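Local coordinates for branched-chain-amino-acid aminotransferase (Deinococcus radiodurans, PDB 3UZO), which probably transfers the amino group between branched-chain amino acids and 2-oxoglutarate, using pyridoxal 5'-phosphate as cofactor, at residues A[77-82]-A[144-149]. Sequence-based numbering, arbitrary orientation.
Sequences EGLKAY and LRPFVI. With GLU (glutamic acid), chain D.
R145 leaves its strand with CG anti to the backbone N (chi1 170°), then bends at chi2 and chi3. These bends fold the chain back over the carbonyl of E77. NE gives E77 O a weak, bent hydrogen bond (3.0 Å, 121° at the hydrogen), oblique to the guanidinium plane. NH2 reaches on to the bound glutamate and donates to its carboxylate OXT at 2.7 Å, near the guanidinium plane. Y143 OH also bonds NH2, and Y71 OH of the second subunit does so weakly.

Strands 74-83 and 141-151 are neighbours in an antiparallel sheet of this class-IV PLP-dependent aminotransferase. L79 and L144 form a hydrogen-bonded pair. L144 N to L79 O is short, 2.6 Å, and runs nearly straight along the C=O line; L79 N returns a bond to L144 O. G78 CA adds a CH···O contact to the same L144 O. E77 N bonds P146 O at 2.9 Å. P146 has no N-H to donate, and its CD lies 3.3 Å from E77 O.

The apolar side chains meet beside this backbone. With CG between the backbone N and the carbonyl carbon (chi1 60°), L79 lays CD2 against P146 CG at 3.7 Å. L79 CG packs on L144 CB. E77 CB sits over the proline ring, nearest CD, while its carboxylate turns away to a salt bridge with R100, a pyridoxal-phosphate-binding residue.

R145 belongs to the glutamate pocket. Its weak NE bond to E77 O may help to place the guanidinium, whose charge would balance the substrate carboxylate. Y71 and V157 of the second subunit also bond the glutamate, so both subunits grip it.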
ATOM      1  N   GLU A  77       8.706  11.113  -2.357  1.00 10.34           N
ATOM      2  CA  GLU A  77       8.821  12.399  -1.709  1.00  9.20           C
ATOM      3  C   GLU A  77       8.201  13.452  -2.604  1.00 10.31           C
ATOM      4  O   GLU A  77       7.810  13.170  -3.742  1.00  9.91           O
ATOM      5  CB  GLU A  77      10.286  12.747  -1.452  1.00  8.41           C
ATOM      6  CG  GLU A  77      10.797  12.272  -0.100  1.00  9.95           C
ATOM      7  CD  GLU A  77       9.994  12.841   1.055  1.00  8.52           C
ATOM      8  OE1 GLU A  77       9.597  14.018   0.982  1.00  7.62           O
ATOM      9  OE2 GLU A  77       9.770  12.110   2.045  1.00 13.88           O
ATOM     10  N   GLY A  78       8.116  14.665  -2.080  1.00  9.97           N
ATOM     11  CA  GLY A  78       7.553  15.765  -2.830  1.00 10.30           C
ATOM     12  C   GLY A  78       8.148  17.053  -2.309  1.00 10.32           C
ATOM     13  O   GLY A  78       8.063  17.330  -1.118  1.00 12.10           O
ATOM     14  N   LEU A  79       8.783  17.823  -3.188  1.00  6.73           N
ATOM     15  CA  LEU A  79       9.372  19.087  -2.794  1.00  6.04           C
ATOM     16  C   LEU A  79       9.411  19.993  -4.009  1.00  5.98           C
ATOM     17  O   LEU A  79       9.285  19.527  -5.140  1.00  7.76           O
ATOM     18  CB  LEU A  79      10.783  18.898  -2.221  1.00  8.97           C
ATOM     19  CG  LEU A  79      11.858  18.266  -3.099  1.00 11.62           C
ATOM     20  CD1 LEU A  79      13.219  18.661  -2.548  1.00 13.11           C
ATOM     21  CD2 LEU A  79      11.689  16.748  -3.133  1.00 12.56           C
ATOM     22  N   LYS A  80       9.610  21.282  -3.780  1.00  5.85           N
ATOM     23  CA  LYS A  80       9.580  22.242  -4.878  1.00  7.02           C
ATOM     24  C   LYS A  80      10.805  23.123  -5.042  1.00  7.66           C
ATOM     25  O   LYS A  80      11.557  23.351  -4.091  1.00  6.63           O
ATOM     26  CB  LYS A  80       8.370  23.170  -4.706  1.00  8.92           C
ATOM     27  CG  LYS A  80       6.987  22.520  -4.879  1.00 10.22           C
ATOM     28  CD  LYS A  80       5.898  23.514  -4.445  1.00  8.97           C
ATOM     29  CE  LYS A  80       4.488  23.005  -4.750  1.00 12.20           C
ATOM     30  NZ  LYS A  80       3.490  23.790  -3.961  1.00  7.90           N
ATOM     31  N   ALA A  81      10.979  23.613  -6.267  1.00 10.16           N
ATOM     32  CA  ALA A  81      12.043  24.554  -6.608  1.00 11.92           C
ATOM     33  C   ALA A  81      11.268  25.835  -6.929  1.00 10.68           C
ATOM     34  O   ALA A  81      10.176  25.772  -7.515  1.00 11.05           O
ATOM     35  CB  ALA A  81      12.820  24.069  -7.838  1.00  8.55           C
ATOM     36  N   TYR A  82      11.804  26.986  -6.535  1.00  8.60           N
ATOM     37  CA  TYR A  82      11.116  28.254  -6.771  1.00  9.83           C
ATOM     38  C   TYR A  82      11.996  29.314  -7.428  1.00  8.58           C
ATOM     39  O   TYR A  82      13.180  29.420  -7.136  1.00  8.74           O
ATOM     40  CB  TYR A  82      10.580  28.837  -5.452  1.00  8.56           C
ATOM     41  CG  TYR A  82       9.804  27.877  -4.556  1.00 12.25           C
ATOM     42  CD1 TYR A  82      10.469  26.952  -3.741  1.00 11.50           C
ATOM     43  CD2 TYR A  82       8.410  27.931  -4.485  1.00 11.48           C
ATOM     44  CE1 TYR A  82       9.762  26.108  -2.873  1.00 11.97           C
ATOM     45  CE2 TYR A  82       7.691  27.090  -3.624  1.00 11.02           C
ATOM     46  CZ  TYR A  82       8.373  26.184  -2.825  1.00 11.87           C
ATOM     47  OH  TYR A  82       7.664  25.347  -1.993  1.00 10.22           O
ATOM     48  N   LEU A 144       9.018  18.549  -7.585  1.00  8.74           N
ATOM     49  CA  LEU A 144       9.920  17.416  -7.755  1.00  9.95           C
ATOM     50  C   LEU A 144       9.318  16.172  -7.128  1.00  8.62           C
ATOM     51  O   LEU A 144       8.793  16.225  -6.010  1.00 10.41           O
ATOM     52  CB  LEU A 144      11.270  17.719  -7.105  1.00 11.55           C
ATOM     53  CG  LEU A 144      12.061  18.789  -7.857  1.00 10.89           C
ATOM     54  CD1 LEU A 144      12.963  19.548  -6.914  1.00 12.06           C
ATOM     55  CD2 LEU A 144      12.860  18.120  -8.968  1.00 12.69           C
ATOM     56  N   ARG A 145       9.408  15.054  -7.843  1.00  5.78           N
ATOM     57  CA  ARG A 145       8.874  13.789  -7.359  1.00  8.53           C
ATOM     58  C   ARG A 145       9.909  12.668  -7.325  1.00  8.53           C
ATOM     59  O   ARG A 145      10.057  11.907  -8.291  1.00 11.42           O
ATOM     60  CB  ARG A 145       7.665  13.359  -8.211  1.00  7.05           C
ATOM     61  CG  ARG A 145       7.167  11.939  -7.965  1.00  8.28           C
ATOM     62  CD  ARG A 145       6.882  11.686  -6.481  1.00  8.98           C
ATOM     63  NE  ARG A 145       5.858  12.579  -5.951  1.00  9.06           N
ATOM     64  CZ  ARG A 145       4.553  12.412  -6.126  1.00 15.85           C
ATOM     65  NH1 ARG A 145       4.101  11.377  -6.819  1.00 12.74           N
ATOM     66  NH2 ARG A 145       3.693  13.279  -5.599  1.00 18.45           N
ATOM     67  N   PRO A 146      10.668  12.577  -6.221  1.00  8.08           N
ATOM     68  CA  PRO A 146      11.679  11.528  -6.072  1.00  7.99           C
ATOM     69  C   PRO A 146      10.904  10.295  -5.620  1.00  9.44           C
ATOM     70  O   PRO A 146       9.925  10.425  -4.874  1.00  7.73           O
ATOM     71  CB  PRO A 146      12.574  12.044  -4.937  1.00  7.57           C
ATOM     72  CG  PRO A 146      12.270  13.527  -4.860  1.00  6.97           C
ATOM     73  CD  PRO A 146      10.805  13.591  -5.163  1.00  6.55           C
ATOM     74  N   PHE A 147      11.306   9.112  -6.077  1.00  7.73           N
ATOM     75  CA  PHE A 147      10.626   7.902  -5.648  1.00 10.48           C
ATOM     76  C   PHE A 147      11.527   6.690  -5.778  1.00  7.97           C
ATOM     77  O   PHE A 147      12.473   6.690  -6.560  1.00  8.36           O
ATOM     78  CB  PHE A 147       9.303   7.698  -6.415  1.00  6.72           C
ATOM     79  CG  PHE A 147       9.466   7.400  -7.881  1.00  7.35           C
ATOM     80  CD1 PHE A 147       9.444   6.087  -8.344  1.00  8.75           C
ATOM     81  CD2 PHE A 147       9.576   8.434  -8.805  1.00  8.36           C
ATOM     82  CE1 PHE A 147       9.521   5.809  -9.717  1.00  9.87           C
ATOM     83  CE2 PHE A 147       9.658   8.171 -10.175  1.00  9.01           C
ATOM     84  CZ  PHE A 147       9.629   6.854 -10.631  1.00  8.94           C
ATOM     85  N   VAL A 148      11.244   5.683  -4.964  1.00  9.51           N
ATOM     86  CA  VAL A 148      12.002   4.438  -4.939  1.00 10.71           C
ATOM     87  C   VAL A 148      11.016   3.286  -5.042  1.00 10.50           C
ATOM     88  O   VAL A 148      10.003   3.260  -4.343  1.00 10.57           O
ATOM     89  CB  VAL A 148      12.814   4.293  -3.619  1.00 10.48           C
ATOM     90  CG1 VAL A 148      13.600   2.981  -3.619  1.00 12.07           C
ATOM     91  CG2 VAL A 148      13.759   5.489  -3.462  1.00 11.12           C
ATOM     92  N   ILE A 149      11.316   2.340  -5.923  1.00  7.07           N
ATOM     93  CA  ILE A 149      10.453   1.188  -6.142  1.00  7.53           C
ATOM     94  C   ILE A 149      11.275  -0.088  -6.218  1.00  7.72           C
ATOM     95  O   ILE A 149      12.397  -0.080  -6.736  1.00  9.09           O
ATOM     96  CB  ILE A 149       9.667   1.319  -7.472  1.00  9.87           C
ATOM     97  CG1 ILE A 149      10.636   1.645  -8.619  1.00  6.69           C
ATOM     98  CG2 ILE A 149       8.603   2.404  -7.347  1.00 10.38           C
ATOM     99  CD1 ILE A 149       9.997   1.700  -9.992  1.00  8.83           C
TER
HETATM  100  N   GLU D 600       2.482  13.730  -2.434  1.00 25.71           N
HETATM  101  CA  GLU D 600       1.127  14.335  -2.531  1.00 25.71           C
HETATM  102  C   GLU D 600       0.429  13.861  -3.784  1.00 25.71           C
HETATM  103  O   GLU D 600      -0.812  13.959  -3.835  1.00 25.71           O
HETATM  104  CB  GLU D 600       1.224  15.857  -2.563  1.00 66.53           C
HETATM  105  CG  GLU D 600       1.367  16.492  -1.202  1.00 66.53           C
HETATM  106  CD  GLU D 600       1.234  17.994  -1.254  1.00 66.53           C
HETATM  107  OE1 GLU D 600       0.348  18.484  -1.990  1.00 66.53           O
HETATM  108  OE2 GLU D 600       2.012  18.680  -0.556  1.00 66.53           O
HETATM  109  OXT GLU D 600       1.143  13.408  -4.699  1.00 66.53           O